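Local coordinates for glycosyl hydrolase (Rhizobium leguminosarum bv. trifolii, PDB 5NDX), which is a bacterial orthologue of human alpha-L-iduronidase that probably hydrolyses O-glycosidic bonds, as a member of glycosyl hydrolase family 39, at residues V15-R23 with I292-A301; I217-N225 with I238-V246. The protein carries 2 engineered substitutions. All coordinates share one frame; numbering follows the deposited sequence.

Contact 1 of 2, residues V15-R23 with I292-A301; sequences VRPFNRFWR and IEQHDRRIIA. With 8U8 ((2~{R},3~{S},4~{S},5~{R},6~{S})-6-(4-methyl-2-oxidanylidene-chromen-7-yl)oxy-3,4,5-tris(oxidanyl)oxane-2-carboxylic acid), chain N; SO4 (sulfate ion), chain B; SO4 (sulfate ion), chain K; SO4 (sulfate ion), chain E.
The loop leading into the first barrel strand, 24-27, packs here on helix 282-300 through Arg16, Phe21 and Trp22. Arg16 grips Asp296 end-on in a salt bridge, with one nitrogen to each carboxylate oxygen. Arg16 NH2 lies 2.8 Å from Asp296 OD2 in a nearly straight bond (175°), and Arg16 NH1 lies 2.9 Å from Asp296 OD1. The two flat groups are twisted 39° apart, and OD2 is met from above the carboxylate plane. The CG of Arg16 sits between its backbone N and carbonyl carbon (chi1 54°), and from there an extended chain carries the guanidinium to the helix. Ala301 CB covers one guanidinium face. A sulfate, probably from the crystallisation liquor, meets its edge. Asp296 OD1 takes a second bond from a water, which also donates to Asn19 O. This ties the loop backbone to the same carboxylate.

Two aromatic rings meet Ile292 and Ile300 in the apolar half. Ile300 CD1 lies over a face of Phe21, 4.0 Å from the ring centroid, a CH-pi contact. The Phe21 CZ edge reaches Ile292 O at 3.5 Å, with His295 CB close by. Ile292 CD1 sits over the five-membered ring of Trp22, 3.9 Å from its centroid, while Ile292 CG2 touches Trp22 CE3 at 3.5 Å. The same Trp22 edge points at a face of Phe21, so the two rings brace each other against the helix.

At the far end of the loop, Arg20 and Arg23 gather round another sulfate. Arg23 NH1 also bonds O4 of a bound 8U8 at 3.3 Å. Phe21 pairs by backbone with Leu310 and Arg23 with Lys54. The loop thus enters at the seam where the first and last strands close a TIM barrel.

Contact 2 of 2, residues I217-N225 with I238-V246; sequences ISIHEKGVN and IVDRTLLVV. With 8U8 ((2~{R},3~{S},4~{S},5~{R},6~{S})-6-(4-methyl-2-oxidanylidene-chromen-7-yl)oxy-3,4,5-tris(oxidanyl)oxane-2-carboxylic acid), chain M.
In this beta-alpha unit of the barrel, Arg241 on helix 235-252 reaches back to Glu221 and Lys222, just past strand 216-219. Arg241 NE and NH2 both bond Glu221 OE1 in a salt bridge, at 2.8 and 3.0 Å, from the same face of the carboxylate. Arg241 NH2 also gives a bond to Lys222 O at 2.8 Å. Arg241 NH1 donates to a water that lies within hydrogen-bonding distance of Gly223 O. A bend at chi3 (-53°) turns the guanidinium edge to these acceptors. Glu221 OE2 is taken by Thr187 and Glu221 O by Asn263. Without the guanidinium, as with an alanine at Arg241, Glu221 OE1 would probably lose its charged mate and Lys222 O this donor.

Ile238 CD1 packs on Gly223 N at 3.6 Å. Ile219 CD1 meets Val245 CG2 at 4.0 Å. Thr242 OG1 donates to Ile238 O, from the opposite face of the carbonyl plane to Thr242 N.

The Lys222 side chain starts off away from the helix. Lys222 NZ bonds O6 of a bound 8U8 at 2.9 Å and forms salt bridges with Asp267 and Glu265. The loop at the C-terminal end of a barrel strand thus carries a ligand-binding lysine, on the side where TIM barrels have their active sites.

In the fold
Both contacts are largely buried and belong to one parallel barrel. Contact 2 lies within the chain loop that contact 1 closes. Contact 2 is local, joining a strand and its loop to the next helix, whereas contact 1 brings together segments 269 residues apart. Their helices, 235-252 and 282-300, lie side by side. Arg298 NH2 bridges to Asp240 OD1 at 2.7 Å, and Val239 packs against His295, Arg298 and Ile299. Each contact has an arginine-carboxylate salt bridge. In contact 1 the partly exposed Arg16 also meets a sulfate; in contact 2 the partly exposed Arg241 also serves a backbone carbonyl. Between its own segments contact 2 has no aromatic packing. Each loop reaches a different bound 8U8.

Contact 1 of 2, residues V15-R23 with I292-A301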
loop_
_atom_site.group_PDB
_atom_site.type_symbol
_atom_site.label_atom_id
_atom_site.label_comp_id
_atom_site.label_asym_id
_atom_site.label_seq_id
_atom_site.Cartn_x
_atom_site.Cartn_y
_atom_site.Cartn_z
ATOM N N VAL A 15 -12.851 -13.781 17.941
ATOM C CA VAL A 15 -13.998 -12.889 17.994
ATOM C C VAL A 15 -14.727 -12.851 16.643
ATOM O O VAL A 15 -15.942 -12.878 16.616
ATOM C CB VAL A 15 -13.591 -11.458 18.432
ATOM C CG1 VAL A 15 -14.784 -10.499 18.410
ATOM C CG2 VAL A 15 -13.017 -11.478 19.840
ATOM N N ARG A 16 -13.974 -12.747 15.539
ATOM C CA ARG A 16 -14.490 -12.635 14.192
ATOM C C ARG A 16 -13.328 -12.779 13.174
ATOM O O ARG A 16 -12.156 -12.680 13.546
ATOM C CB ARG A 16 -15.210 -11.284 14.008
ATOM C CG ARG A 16 -14.394 -10.071 14.378
ATOM C CD ARG A 16 -15.075 -8.771 13.924
ATOM N NE ARG A 16 -14.316 -7.689 14.517
ATOM C CZ ARG A 16 -13.430 -6.883 13.915
ATOM N NH1 ARG A 16 -13.196 -6.907 12.621
ATOM N NH2 ARG A 16 -12.804 -6.010 14.668
ATOM N N PRO A 17 -13.645 -13.013 11.896
ATOM C CA PRO A 17 -12.596 -12.948 10.892
ATOM C C PRO A 17 -11.998 -11.535 10.776
ATOM O O PRO A 17 -12.617 -10.557 11.171
ATOM C CB PRO A 17 -13.323 -13.308 9.577
ATOM C CG PRO A 17 -14.669 -13.881 9.982
ATOM C CD PRO A 17 -14.979 -13.211 11.291
ATOM N N PHE A 18 -10.767 -11.466 10.294
ATOM C CA PHE A 18 -10.081 -10.204 10.083
ATOM C C PHE A 18 -9.590 -10.199 8.657
ATOM O O PHE A 18 -8.916 -11.135 8.248
ATOM C CB PHE A 18 -8.871 -10.069 11.016
ATOM C CG PHE A 18 -8.236 -8.735 10.936
ATOM C CD1 PHE A 18 -8.895 -7.616 11.461
ATOM C CD2 PHE A 18 -7.042 -8.565 10.245
ATOM C CE1 PHE A 18 -8.313 -6.368 11.369
ATOM C CE2 PHE A 18 -6.468 -7.326 10.159
ATOM C CZ PHE A 18 -7.109 -6.222 10.699
ATOM N N ASN A 19 -9.921 -9.155 7.917
ATOM C CA ASN A 19 -9.365 -8.941 6.609
ATOM C C ASN A 19 -8.424 -7.751 6.600
ATOM O O ASN A 19 -8.696 -6.713 7.238
ATOM C CB ASN A 19 -10.470 -8.696 5.615
ATOM C CG ASN A 19 -11.255 -9.975 5.304
ATOM O OD1 ASN A 19 -12.238 -10.129 6.025
ATOM N N ARG A 20 -7.340 -7.908 5.850
ATOM C CA ARG A 20 -6.409 -6.810 5.580
ATOM C C ARG A 20 -6.958 -6.104 4.370
ATOM O O ARG A 20 -6.629 -6.426 3.240
ATOM C CB ARG A 20 -4.975 -7.328 5.370
ATOM C CG ARG A 20 -4.468 -8.138 6.595
ATOM C CD ARG A 20 -3.129 -8.839 6.361
ATOM N NE ARG A 20 -3.296 -9.663 5.189
ATOM C CZ ARG A 20 -2.434 -9.837 4.216
ATOM N NH1 ARG A 20 -1.197 -9.327 4.229
ATOM N NH2 ARG A 20 -2.861 -10.515 3.190
ATOM N N PHE A 21 -7.819 -5.117 4.621
ATOM C CA PHE A 21 -8.634 -4.511 3.603
ATOM C C PHE A 21 -8.039 -3.259 2.911
ATOM O O PHE A 21 -8.740 -2.589 2.153
ATOM C CB PHE A 21 -10.022 -4.194 4.211
ATOM C CG PHE A 21 -9.985 -3.213 5.375
ATOM C CD1 PHE A 21 -9.884 -1.854 5.158
ATOM C CD2 PHE A 21 -10.019 -3.666 6.680
ATOM C CE1 PHE A 21 -9.815 -0.963 6.234
ATOM C CE2 PHE A 21 -9.949 -2.790 7.773
ATOM C CZ PHE A 21 -9.864 -1.449 7.546
ATOM N N TRP A 22 -6.775 -2.946 3.184
ATOM C CA TRP A 22 -6.120 -1.698 2.822
ATOM C C TRP A 22 -4.972 -1.931 1.848
ATOM O O TRP A 22 -4.074 -1.077 1.743
ATOM C CB TRP A 22 -5.520 -1.020 4.070
ATOM C CG TRP A 22 -4.591 -1.980 4.791
ATOM C CD1 TRP A 22 -3.288 -2.287 4.473
ATOM C CD2 TRP A 22 -4.940 -2.802 5.893
ATOM N NE1 TRP A 22 -2.806 -3.207 5.358
ATOM C CE2 TRP A 22 -3.809 -3.563 6.220
ATOM C CE3 TRP A 22 -6.103 -2.945 6.661
ATOM C CZ2 TRP A 22 -3.800 -4.472 7.286
ATOM C CZ3 TRP A 22 -6.102 -3.842 7.711
ATOM C CH2 TRP A 22 -4.942 -4.579 8.032
ATOM N N ARG A 23 -4.991 -3.042 1.120
ATOM C CA ARG A 23 -3.774 -3.511 0.434
ATOM C C ARG A 23 -3.727 -2.979 -0.995
ATOM O O ARG A 23 -3.771 -3.711 -1.984
ATOM C CB ARG A 23 -3.623 -5.020 0.511
ATOM C CG ARG A 23 -3.297 -5.564 1.910
ATOM C CD ARG A 23 -4.007 -6.875 2.287
ATOM N NE ARG A 23 -3.707 -7.769 1.388
ATOM C CZ ARG A 23 -4.374 -8.697 0.742
ATOM N NH1 ARG A 23 -5.592 -9.211 0.950
ATOM N NH2 ARG A 23 -3.547 -9.246 -0.115
ATOM N N ILE A 292 -7.225 3.012 9.455
ATOM C CA ILE A 292 -7.569 1.613 9.333
ATOM C C ILE A 292 -8.305 1.097 10.555
ATOM O O ILE A 292 -9.379 0.463 10.430
ATOM C CB ILE A 292 -6.321 0.769 9.006
ATOM C CG1 ILE A 292 -5.936 1.042 7.530
ATOM C CG2 ILE A 292 -6.566 -0.709 9.322
ATOM C CD1 ILE A 292 -4.511 0.670 7.142
ATOM N N GLU A 293 -7.766 1.370 11.748
ATOM C CA GLU A 293 -8.399 0.837 12.938
ATOM C C GLU A 293 -9.821 1.401 13.144
ATOM O O GLU A 293 -10.724 0.678 13.591
ATOM C CB GLU A 293 -7.516 1.056 14.158
ATOM C CG GLU A 293 -8.020 0.383 15.418
ATOM C CD GLU A 293 -9.027 1.190 16.232
ATOM O OE1 GLU A 293 -9.182 2.409 16.027
ATOM O OE2 GLU A 293 -9.632 0.566 17.141
ATOM N N GLN A 294 -10.013 2.676 12.834
ATOM C CA GLN A 294 -11.327 3.284 12.894
ATOM C C GLN A 294 -12.333 2.610 11.934
ATOM O O GLN A 294 -13.499 2.403 12.289
ATOM C CB GLN A 294 -11.262 4.787 12.571
ATOM C CG GLN A 294 -10.618 5.640 13.648
ATOM C CD GLN A 294 -10.218 7.029 13.139
ATOM O OE1 GLN A 294 -10.181 7.301 11.956
ATOM N NE2 GLN A 294 -9.846 7.871 14.035
ATOM N N HIS A 295 -11.908 2.319 10.715
ATOM C CA HIS A 295 -12.777 1.598 9.798
ATOM C C HIS A 295 -13.115 0.192 10.337
ATOM O O HIS A 295 -14.262 -0.250 10.256
ATOM C CB HIS A 295 -12.142 1.493 8.407
ATOM C CG HIS A 295 -12.292 2.729 7.602
ATOM N ND1 HIS A 295 -11.528 3.853 7.828
ATOM C CD2 HIS A 295 -13.122 3.026 6.565
ATOM C CE1 HIS A 295 -11.898 4.802 6.980
ATOM N NE2 HIS A 295 -12.857 4.323 6.199
ATOM N N ASP A 296 -12.125 -0.498 10.887
ATOM C CA ASP A 296 -12.357 -1.819 11.434
ATOM C C ASP A 296 -13.342 -1.777 12.630
ATOM O O ASP A 296 -14.301 -2.557 12.673
ATOM C CB ASP A 296 -11.044 -2.492 11.845
ATOM C CG ASP A 296 -11.237 -3.956 12.225
ATOM O OD1 ASP A 296 -11.608 -4.812 11.379
ATOM O OD2 ASP A 296 -10.996 -4.243 13.383
ATOM N N ARG A 297 -13.114 -0.867 13.560
ATOM C CA ARG A 297 -13.895 -0.804 14.777
ATOM C C ARG A 297 -15.309 -0.178 14.570
ATOM O O ARG A 297 -16.260 -0.618 15.178
ATOM C CB ARG A 297 -13.118 -0.051 15.831
ATOM C CG ARG A 297 -13.883 0.217 17.137
ATOM C CD ARG A 297 -12.983 0.775 18.220
ATOM N NE ARG A 297 -12.081 1.810 17.669
ATOM C CZ ARG A 297 -12.396 3.082 17.441
ATOM N NH1 ARG A 297 -13.573 3.574 17.799
ATOM N NH2 ARG A 297 -11.505 3.880 16.885
ATOM N N ARG A 298 -15.439 0.822 13.727
ATOM C CA ARG A 298 -16.683 1.577 13.578
ATOM C C ARG A 298 -17.538 1.146 12.396
ATOM O O ARG A 298 -18.743 1.447 12.377
ATOM C CB ARG A 298 -16.392 3.084 13.453
ATOM C CG ARG A 298 -15.705 3.661 14.691
ATOM C CD ARG A 298 -15.483 5.191 14.627
ATOM N NE ARG A 298 -16.764 5.840 14.404
ATOM C CZ ARG A 298 -16.987 6.981 13.757
ATOM N NH1 ARG A 298 -16.018 7.735 13.275
ATOM N NH2 ARG A 298 -18.225 7.365 13.552
ATOM N N ILE A 299 -16.940 0.503 11.377
ATOM C CA ILE A 299 -17.715 0.073 10.238
ATOM C C ILE A 299 -17.836 -1.475 10.173
ATOM O O ILE A 299 -18.952 -2.005 10.117
ATOM C CB ILE A 299 -17.226 0.664 8.903
ATOM C CG1 ILE A 299 -17.213 2.194 8.967
ATOM C CG2 ILE A 299 -18.191 0.274 7.779
ATOM C CD1 ILE A 299 -16.749 2.874 7.677
ATOM N N ILE A 300 -16.709 -2.174 10.197
ATOM C CA ILE A 300 -16.676 -3.594 9.900
ATOM C C ILE A 300 -17.163 -4.412 11.077
ATOM O O ILE A 300 -18.043 -5.222 10.898
ATOM C CB ILE A 300 -15.288 -4.049 9.476
ATOM C CG1 ILE A 300 -14.907 -3.330 8.182
ATOM C CG2 ILE A 300 -15.244 -5.571 9.297
ATOM C CD1 ILE A 300 -13.466 -3.492 7.788
ATOM N N ALA A 301 -16.610 -4.192 12.266
ATOM C CA ALA A 301 -16.984 -4.961 13.417
ATOM C C ALA A 301 -18.486 -4.922 13.748
ATOM O O ALA A 301 -19.050 -5.970 13.947
ATOM C CB ALA A 301 -16.187 -4.576 14.631
HETATM C C15 8U8 N . -12.669 -2.740 -5.627
HETATM C C13 8U8 N . -13.020 -3.843 -4.845
HETATM C C14 8U8 N . -14.345 -4.253 -4.774
HETATM C C16 8U8 N . -14.683 -5.395 -4.061
HETATM O O9 8U8 N . -15.861 -5.711 -3.963
HETATM O O8 8U8 N . -13.735 -6.078 -3.364
HETATM C C11 8U8 N . -12.437 -5.725 -3.463
HETATM C C10 8U8 N . -11.550 -6.540 -2.805
HETATM C C12 8U8 N . -12.050 -4.607 -4.188
HETATM C C7 8U8 N . -10.685 -4.324 -4.248
HETATM C C8 8U8 N . -9.784 -5.142 -3.575
HETATM C C9 8U8 N . -10.201 -6.264 -2.855
HETATM O O2 8U8 N . -9.267 -7.047 -2.225
HETATM C C5 8U8 N . -9.614 -8.415 -1.882
HETATM O O1 8U8 N . -10.216 -8.240 -0.588
HETATM C C1 8U8 N . -10.577 -9.421 0.163
HETATM C C6 8U8 N . -11.700 -10.245 -0.559
HETATM O O7 8U8 N . -12.468 -9.658 -1.347
HETATM O O6 8U8 N . -11.717 -11.468 -0.348
HETATM C C2 8U8 N . -9.289 -10.224 0.335
HETATM O O5 8U8 N . -9.499 -11.442 1.114
HETATM C C3 8U8 N . -8.685 -10.557 -1.048
HETATM O O4 8U8 N . -7.464 -11.215 -0.832
HETATM C C4 8U8 N . -8.393 -9.265 -1.814
HETATM O O3 8U8 N . -7.933 -9.532 -3.140
HETATM S S SO4 B . -6.900 -10.805 3.701
HETATM O O1 SO4 B . -7.319 -10.895 5.112
HETATM O O2 SO4 B . -5.485 -11.246 3.575
HETATM O O3 SO4 B . -7.136 -9.462 3.115
HETATM O O4 SO4 B . -7.744 -11.753 2.925
HETATM S S SO4 K . -14.299 -6.670 17.843
HETATM O O1 SO4 K . -13.746 -7.171 19.145
HETATM O O2 SO4 K . -15.695 -6.158 17.990
HETATM O O3 SO4 K . -14.349 -7.764 16.849
HETATM O O4 SO4 K . -13.389 -5.603 17.348
HETATM S S SO4 E . -16.512 1.983 19.529
HETATM O O1 SO4 E . -15.892 2.458 20.785
HETATM O O2 SO4 E . -16.335 0.512 19.426
HETATM O O3 SO4 E . -17.956 2.320 19.535
HETATM O O4 SO4 E . -15.895 2.679 18.382
HETATM O O HOH W 1 -11.000 -6.204 9.141
#

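Contact 2 of 2, residues I217-N225 with I238-V246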
loop_
_atom_site.group_PDB
_atom_site.type_symbol
_atom_site.label_atom_id
_atom_site.label_comp_id
_atom_site.label_asym_id
_atom_site.label_seq_id
_atom_site.Cartn_x
_atom_site.Cartn_y
_atom_site.Cartn_z
ATOM N N ILE A 217 -19.635 -0.113 -4.642
ATOM C CA ILE A 217 -19.755 1.314 -4.654
ATOM C C ILE A 217 -18.456 1.952 -4.162
ATOM O O ILE A 217 -18.007 1.668 -3.055
ATOM C CB ILE A 217 -20.950 1.733 -3.779
ATOM C CG1 ILE A 217 -22.249 1.178 -4.398
ATOM C CG2 ILE A 217 -21.040 3.244 -3.704
ATOM C CD1 ILE A 217 -23.391 1.111 -3.426
ATOM N N SER A 218 -17.872 2.838 -4.970
ATOM C CA SER A 218 -16.627 3.473 -4.611
ATOM C C SER A 218 -16.742 4.984 -4.531
ATOM O O SER A 218 -17.355 5.620 -5.403
ATOM C CB SER A 218 -15.502 3.084 -5.570
ATOM O OG SER A 218 -15.801 3.482 -6.866
ATOM N N ILE A 219 -16.122 5.537 -3.495
ATOM C CA ILE A 219 -15.961 6.968 -3.296
ATOM C C ILE A 219 -14.544 7.276 -2.810
ATOM O O ILE A 219 -13.853 6.345 -2.381
ATOM C CB ILE A 219 -16.957 7.476 -2.235
ATOM C CG1 ILE A 219 -16.804 6.742 -0.917
ATOM C CG2 ILE A 219 -18.389 7.301 -2.732
ATOM C CD1 ILE A 219 -17.739 7.277 0.154
ATOM N N HIS A 220 -14.106 8.543 -2.903
ATOM C CA HIS A 220 -12.931 9.004 -2.178
ATOM C C HIS A 220 -13.383 9.860 -0.994
ATOM O O HIS A 220 -14.155 10.796 -1.158
ATOM C CB HIS A 220 -11.969 9.990 -2.882
ATOM C CG HIS A 220 -11.852 9.872 -4.335
ATOM N ND1 HIS A 220 -11.977 8.680 -5.002
ATOM C CD2 HIS A 220 -11.535 10.799 -5.261
ATOM C CE1 HIS A 220 -11.731 8.863 -6.278
ATOM N NE2 HIS A 220 -11.512 10.147 -6.471
ATOM N N GLU A 221 -12.804 9.586 0.142
ATOM C CA GLU A 221 -12.994 10.397 1.342
ATOM C C GLU A 221 -11.635 10.533 2.018
ATOM O O GLU A 221 -10.982 9.530 2.347
ATOM C CB GLU A 221 -14.020 9.766 2.295
ATOM C CG GLU A 221 -15.460 9.646 1.764
ATOM C CD GLU A 221 -16.142 10.999 1.508
ATOM O OE1 GLU A 221 -15.537 12.068 1.837
ATOM O OE2 GLU A 221 -17.285 11.000 0.948
ATOM N N LYS A 222 -11.229 11.771 2.210
ATOM C CA LYS A 222 -9.932 12.145 2.741
ATOM C C LYS A 222 -10.051 12.944 4.004
ATOM O O LYS A 222 -11.101 13.497 4.327
ATOM C CB LYS A 222 -9.149 12.915 1.681
ATOM C CG LYS A 222 -9.068 12.119 0.389
ATOM C CD LYS A 222 -7.882 12.502 -0.483
ATOM C CE LYS A 222 -7.916 11.900 -1.908
ATOM N NZ LYS A 222 -6.539 11.712 -2.491
ATOM N N GLY A 223 -8.962 12.982 4.747
ATOM C CA GLY A 223 -9.005 13.535 6.097
ATOM C C GLY A 223 -9.171 15.046 6.230
ATOM O O GLY A 223 -9.763 15.527 7.179
ATOM N N VAL A 224 -8.629 15.791 5.295
ATOM C CA VAL A 224 -8.700 17.254 5.363
ATOM C C VAL A 224 -8.356 17.829 3.988
ATOM O O VAL A 224 -7.702 17.196 3.158
ATOM C CB VAL A 224 -7.801 17.871 6.478
ATOM C CG1 VAL A 224 -6.322 17.733 6.132
ATOM C CG2 VAL A 224 -8.164 19.330 6.785
ATOM N N ASN A 225 -8.870 19.021 3.767
ATOM C CA ASN A 225 -8.714 19.753 2.548
ATOM C C ASN A 225 -7.259 20.053 2.194
ATOM O O ASN A 225 -6.413 20.141 3.068
ATOM C CB ASN A 225 -9.489 21.100 2.683
ATOM C CG ASN A 225 -9.857 21.683 1.344
ATOM O OD1 ASN A 225 -9.906 20.972 0.301
ATOM N ND2 ASN A 225 -10.159 22.992 1.346
ATOM N N ILE A 238 -13.765 10.777 8.122
ATOM C CA ILE A 238 -13.730 9.924 6.947
ATOM C C ILE A 238 -14.770 8.817 7.112
ATOM O O ILE A 238 -15.561 8.578 6.228
ATOM C CB ILE A 238 -12.334 9.315 6.694
ATOM C CG1 ILE A 238 -11.320 10.420 6.337
ATOM C CG2 ILE A 238 -12.396 8.265 5.586
ATOM C CD1 ILE A 238 -9.858 9.948 6.382
ATOM N N VAL A 239 -14.747 8.152 8.251
ATOM C CA VAL A 239 -15.739 7.142 8.586
ATOM C C VAL A 239 -17.163 7.760 8.699
ATOM O O VAL A 239 -18.131 7.152 8.243
ATOM C CB VAL A 239 -15.386 6.429 9.889
ATOM C CG1 VAL A 239 -16.580 5.616 10.398
ATOM C CG2 VAL A 239 -14.187 5.536 9.657
ATOM N N ASP A 240 -17.281 8.945 9.280
ATOM C CA ASP A 240 -18.592 9.604 9.390
ATOM C C ASP A 240 -19.192 9.842 8.005
ATOM O O ASP A 240 -20.373 9.521 7.776
ATOM C CB ASP A 240 -18.522 10.942 10.146
ATOM C CG ASP A 240 -18.064 10.782 11.576
ATOM O OD1 ASP A 240 -18.179 9.672 12.137
ATOM O OD2 ASP A 240 -17.552 11.770 12.138
ATOM N N ARG A 241 -18.403 10.384 7.081
ATOM C CA ARG A 241 -18.953 10.644 5.763
ATOM C C ARG A 241 -19.269 9.370 4.999
ATOM O O ARG A 241 -20.245 9.344 4.256
ATOM C CB ARG A 241 -18.110 11.628 4.951
ATOM C CG ARG A 241 -18.041 13.032 5.605
ATOM C CD ARG A 241 -17.474 14.040 4.621
ATOM N NE ARG A 241 -16.200 13.569 4.095
ATOM C CZ ARG A 241 -15.047 13.679 4.734
ATOM N NH1 ARG A 241 -14.990 14.282 5.912
ATOM N NH2 ARG A 241 -13.930 13.199 4.168
ATOM N N THR A 242 -18.487 8.309 5.206
ATOM C CA THR A 242 -18.757 7.015 4.573
ATOM C C THR A 242 -20.096 6.435 5.056
ATOM O O THR A 242 -20.877 5.910 4.256
ATOM C CB THR A 242 -17.588 6.017 4.807
ATOM O OG1 THR A 242 -16.378 6.624 4.332
ATOM C CG2 THR A 242 -17.822 4.683 4.073
ATOM N N LEU A 243 -20.345 6.536 6.353
ATOM C CA LEU A 243 -21.586 6.059 6.942
ATOM C C LEU A 243 -22.790 6.930 6.527
ATOM O O LEU A 243 -23.886 6.408 6.397
ATOM C CB LEU A 243 -21.481 5.960 8.460
ATOM C CG LEU A 243 -20.556 4.865 8.993
ATOM C CD1 LEU A 243 -20.512 4.926 10.510
ATOM C CD2 LEU A 243 -20.993 3.497 8.529
ATOM N N LEU A 244 -22.560 8.224 6.288
ATOM C CA LEU A 244 -23.584 9.110 5.737
ATOM C C LEU A 244 -23.984 8.629 4.363
ATOM O O LEU A 244 -25.151 8.632 4.017
ATOM C CB LEU A 244 -23.067 10.540 5.619
ATOM C CG LEU A 244 -24.095 11.633 5.413
ATOM C CD1 LEU A 244 -24.901 11.795 6.696
ATOM C CD2 LEU A 244 -23.385 12.948 5.101
ATOM N N VAL A 245 -23.008 8.241 3.563
ATOM C CA VAL A 245 -23.288 7.740 2.194
ATOM C C VAL A 245 -24.078 6.440 2.292
ATOM O O VAL A 245 -25.080 6.223 1.588
ATOM C CB VAL A 245 -21.992 7.555 1.370
ATOM C CG1 VAL A 245 -22.247 6.897 0.020
ATOM C CG2 VAL A 245 -21.296 8.890 1.181
ATOM N N VAL A 246 -23.647 5.575 3.172
ATOM C CA VAL A 246 -24.383 4.339 3.400
ATOM C C VAL A 246 -25.849 4.652 3.844
ATOM O O VAL A 246 -26.774 4.050 3.324
ATOM C CB VAL A 246 -23.641 3.419 4.395
ATOM C CG1 VAL A 246 -24.502 2.222 4.804
ATOM C CG2 VAL A 246 -22.340 2.903 3.778
HETATM C C15 8U8 M . -10.356 19.343 -8.269
HETATM C C13 8U8 M . -10.897 18.563 -7.222
HETATM C C14 8U8 M . -12.104 18.967 -6.645
HETATM C C16 8U8 M . -12.694 18.202 -5.634
HETATM O O9 8U8 M . -13.739 18.638 -5.153
HETATM O O8 8U8 M . -12.097 17.047 -5.169
HETATM C C11 8U8 M . -10.974 16.559 -5.791
HETATM C C10 8U8 M . -10.468 15.317 -5.393
HETATM C C12 8U8 M . -10.352 17.321 -6.818
HETATM C C7 8U8 M . -9.221 16.765 -7.447
HETATM C C8 8U8 M . -8.723 15.520 -7.049
HETATM C C9 8U8 M . -9.330 14.790 -6.013
HETATM O O2 8U8 M . -8.896 13.542 -5.611
HETATM C C5 8U8 M . -7.506 13.055 -5.759
HETATM O O1 8U8 M . -6.609 14.067 -5.278
HETATM C C1 8U8 M . -5.279 13.976 -5.620
HETATM C C6 8U8 M . -4.634 14.385 -4.422
HETATM O O7 8U8 M . -3.520 14.878 -4.553
HETATM O O6 8U8 M . -5.239 14.180 -3.385
HETATM C C2 8U8 M . -4.724 12.550 -5.921
HETATM O O5 8U8 M . -4.523 11.856 -4.672
HETATM C C3 8U8 M . -5.626 11.719 -6.934
HETATM O O4 8U8 M . -4.943 11.534 -8.125
HETATM C C4 8U8 M . -7.000 12.415 -7.190
HETATM O O3 8U8 M . -7.901 11.433 -7.848
HETATM O O HOH W 2 -12.373 14.157 7.254
#